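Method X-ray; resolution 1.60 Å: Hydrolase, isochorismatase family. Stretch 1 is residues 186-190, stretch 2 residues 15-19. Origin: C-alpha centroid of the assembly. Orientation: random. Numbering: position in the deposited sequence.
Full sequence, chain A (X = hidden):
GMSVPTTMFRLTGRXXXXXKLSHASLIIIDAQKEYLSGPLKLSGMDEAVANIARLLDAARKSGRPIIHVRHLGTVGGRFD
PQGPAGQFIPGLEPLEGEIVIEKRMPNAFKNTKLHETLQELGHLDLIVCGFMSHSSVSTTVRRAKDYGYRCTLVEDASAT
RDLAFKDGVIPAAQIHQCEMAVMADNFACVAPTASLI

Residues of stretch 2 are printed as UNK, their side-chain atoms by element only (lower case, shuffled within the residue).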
ATOM      1  N   ASN A 186       2.410  -8.579  -6.108  1.00 18.50           N
ATOM      2  CA  ASN A 186       3.766  -8.077  -5.905  1.00 15.69           C
ATOM      3  C   ASN A 186       4.235  -7.885  -4.434  1.00 15.55           C
ATOM      4  O   ASN A 186       5.319  -7.326  -4.207  1.00 19.23           O
ATOM      5  CB  ASN A 186       3.867  -6.725  -6.618  1.00 18.32           C
ATOM      6  CG  ASN A 186       5.279  -6.375  -7.048  1.00 16.72           C
ATOM      7  OD1 ASN A 186       6.084  -7.244  -7.343  1.00 17.28           O
ATOM      8  ND2 ASN A 186       5.554  -5.082  -7.117  1.00 21.77           N
ATOM      9  N   PHE A 187       3.416  -8.283  -3.457  1.00 15.63           N
ATOM     10  CA  PHE A 187       3.769  -7.989  -2.070  1.00 15.50           C
ATOM     11  C   PHE A 187       3.675  -9.167  -1.109  1.00 18.00           C
ATOM     12  O   PHE A 187       4.358  -9.156  -0.079  1.00 16.93           O
ATOM     13  CB  PHE A 187       2.972  -6.811  -1.585  1.00 12.85           C
ATOM     14  CG  PHE A 187       3.215  -5.565  -2.391  1.00 12.58           C
ATOM     15  CD1 PHE A 187       4.347  -4.821  -2.166  1.00 14.70           C
ATOM     16  CD2 PHE A 187       2.353  -5.200  -3.404  1.00 16.05           C
ATOM     17  CE1 PHE A 187       4.602  -3.696  -2.927  1.00 13.25           C
ATOM     18  CE2 PHE A 187       2.594  -4.061  -4.165  1.00 14.32           C
ATOM     19  CZ  PHE A 187       3.733  -3.323  -3.911  1.00 12.86           C
ATOM     20  N   ALA A 188       2.887 -10.190  -1.420  1.00 15.35           N
ATOM     21  CA  ALA A 188       2.764 -11.337  -0.506  1.00 16.55           C
ATOM     22  C   ALA A 188       2.208 -12.532  -1.207  1.00 15.98           C
ATOM     23  O   ALA A 188       1.561 -12.392  -2.235  1.00 15.71           O
ATOM     24  CB  ALA A 188       1.829 -10.992   0.647  1.00 13.08           C
ATOM     25  N   CYS A 189       2.479 -13.717  -0.673  1.00 15.57           N
ATOM     26  CA  CYS A 189       1.613 -14.885  -0.934  1.00 15.08           C
ATOM     27  C   CYS A 189       0.335 -14.626  -0.209  1.00 15.50           C
ATOM     28  O   CYS A 189       0.354 -14.157   0.936  1.00 17.44           O
ATOM     29  CB  CYS A 189       2.269 -16.161  -0.430  1.00 14.55           C
ATOM     30  SG  CYS A 189       3.626 -16.698  -1.490  1.00 20.33           S
ATOM     31  N   VAL A 190      -0.790 -14.917  -0.843  1.00 13.97           N
ATOM     32  CA  VAL A 190      -2.080 -14.772  -0.177  1.00 16.86           C
ATOM     33  C   VAL A 190      -2.655 -16.161  -0.062  1.00 14.75           C
ATOM     34  O   VAL A 190      -2.723 -16.900  -1.066  1.00 15.25           O
ATOM     35  CB  VAL A 190      -2.995 -13.808  -0.954  1.00 14.19           C
ATOM     36  CG1 VAL A 190      -4.370 -13.699  -0.331  1.00 16.23           C
ATOM     37  CG2 VAL A 190      -2.349 -12.409  -1.057  1.00 15.31           C
ATOM     38  N   UNK A  15       8.560 -15.120  -7.646  1.00 25.63           N
ATOM     39  CA  UNK A  15       7.577 -15.844  -6.833  1.00 27.82           C
ATOM     40  C   UNK A  15       8.280 -16.771  -5.833  1.00 28.03           C
ATOM     41  O   UNK A  15       9.215 -17.473  -6.196  1.00 30.59           O
ATOM     42  o   UNK A  15       6.797 -18.565  -9.017  1.00 43.36           O
ATOM     43  o   UNK A  15       7.935 -16.805  -9.655  1.00 33.43           O
ATOM     44  c   UNK A  15       7.149 -17.374  -8.865  1.00 36.63           C
ATOM     45  c   UNK A  15       6.539 -16.587  -7.712  1.00 28.01           C
ATOM     46  N   UNK A  16       7.841 -16.733  -4.574  1.00 24.33           N
ATOM     47  CA  UNK A  16       8.342 -17.614  -3.529  1.00 21.17           C
ATOM     48  C   UNK A  16       7.166 -18.468  -3.050  1.00 21.32           C
ATOM     49  O   UNK A  16       6.028 -18.110  -3.272  1.00 20.22           O
ATOM     50  c   UNK A  16       8.213 -15.616  -1.809  1.00 22.64           C
ATOM     51  c   UNK A  16       6.525 -14.642  -0.355  1.00 20.91           C
ATOM     52  c   UNK A  16       6.886 -13.367  -0.741  1.00 19.79           C
ATOM     53  c   UNK A  16       8.975 -16.839  -2.346  1.00 22.46           C
ATOM     54  c   UNK A  16       8.577 -14.314  -2.178  1.00 21.30           C
ATOM     55  c   UNK A  16       7.177 -15.749  -0.870  1.00 19.76           C
ATOM     56  c   UNK A  16       7.914 -13.206  -1.653  1.00 21.98           C
ATOM     57  o   UNK A  16       6.222 -12.258  -0.191  1.00 22.02           O
ATOM     58  N   UNK A  17       7.447 -19.619  -2.425  1.00 23.74           N
ATOM     59  CA  UNK A  17       6.368 -20.410  -1.846  1.00 20.84           C
ATOM     60  C   UNK A  17       5.686 -19.760  -0.635  1.00 18.64           C
ATOM     61  O   UNK A  17       6.304 -18.960   0.061  1.00 23.16           O
ATOM     62  c   UNK A  17       7.058 -21.692  -1.379  1.00 21.36           C
ATOM     63  c   UNK A  17       8.765 -20.234  -2.215  1.00 28.80           C
ATOM     64  c   UNK A  17       8.419 -21.664  -1.960  1.00 28.91           C
ATOM     65  N   UNK A  18       4.428 -20.133  -0.371  1.00 19.03           N
ATOM     66  CA  UNK A  18       3.830 -19.668   0.873  1.00 15.90           C
ATOM     67  C   UNK A  18       4.567 -20.175   2.091  1.00 16.53           C
ATOM     68  O   UNK A  18       5.225 -21.223   2.064  1.00 18.32           O
ATOM     69  c   UNK A  18       2.403 -20.193   0.828  1.00 18.26           C
ATOM     70  c   UNK A  18       3.441 -20.822  -1.219  1.00 18.08           C
ATOM     71  c   UNK A  18       2.395 -21.243  -0.246  1.00 21.04           C
ATOM     72  N   UNK A  19       4.421 -19.430   3.181  1.00 16.80           N
ATOM     73  CA  UNK A  19       5.138 -19.744   4.419  1.00 16.26           C
ATOM     74  C   UNK A  19       4.629 -21.048   4.971  1.00 16.35           C
ATOM     75  O   UNK A  19       3.446 -21.375   4.825  1.00 18.95           O
ATOM     76  c   UNK A  19       4.905 -18.664   5.462  1.00 13.35           C
TER
HETATM   77  O   HOH W   1       7.607  -9.883   0.082  1.00 32.40           O

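Position 15 carries four side-chain atoms, two carbons and two oxygens. One carbon lies on CA, and the second, bonded to it, holds both oxygens in a short planar fork. Such a fork could in outline be a carboxylate or an amide, but with two oxygens and no nitrogen it is a carboxylate one carbon removed from the backbone. The group leads away from stretch 1; the closest side-chain atom of position 15, CB, is 6.9 Å from Cys 189 SG, and the side chain makes no contact with stretch 1. The residue is Asp 15, exposed, with chi1 in the p well.

Position 16 has eight side-chain atoms, seven carbons and one oxygen. A single carbon joins CA to a six-membered carbon ring, and the oxygen sits on the ring atom farthest from the backbone. The oxygen of position 16 lies 3.6 Å from Phe 187 O and 3.6 Å from Ala 188 CA, and a ring carbon of the same residue comes 3.7 Å from Cys 189 SG. The group is a phenol, and the residue is Tyr 16; the ring carbon near the sulfur is CD1. Its CA-to-CB bond points sideways, yet with chi1 at 45° the end of the side chain comes nearer to stretch 1. The separation of Tyr 16 OH from Phe 187 O is too long for a direct hydrogen bond. A water bridges the gap instead: the oxygen of water 1 is 2.8 Å from Tyr 16 OH and donates a weak hydrogen bond to Phe 187 O, at 3.3 Å.

At position 17 three carbons run from CA back to the backbone nitrogen and close a five-membered ring. The CA-to-CB bond points away from stretch 1, and the ring makes no contact; the main chain does, with C of position 17 at 3.8 Å from Cys 189 SG. The closed ring can only be proline, Pro 17.

Position 18 repeats the pattern, with three side-chain carbons closing onto N. Unlike its predecessor, it brings its ring within reach: a ring carbon of position 18 lies 4.1 Å from Cys 189 SG, while its backbone N is nearer, 3.7 Å from the same sulfur. The residue is again a proline, Pro 18, and the ring carbon is CD. The CA atoms of Pro 18 and Cys 189, 5.6 Å apart, mark the register of the two segments.

Position 19 shows one side-chain carbon and nothing beyond it, and this carbon touches nothing on stretch 1; the residue is Ala 19. Its CA-to-CB bond points sideways.

The contact is small, burying 190 Å² in total, and it centres on Cys 189. The CA-to-CB bond of this residue points toward stretch 2, and its sulfur nestles against the backbone between Tyr 16 and Pro 18, with Cys 189 SG 3.3 Å from Tyr 16 O. The same SG stands 4.5 Å from the centroid of the Tyr 16 ring, 51° off its normal, an oblique sulfur-aromatic approach. No direct hydrogen bond joins the segments. Van der Waals packing around one sulfur therefore dominates, supplemented by the water at the phenol end, and it links residues at least 171 positions apart in sequence.

Stretch 2 (15-19) DYPPA
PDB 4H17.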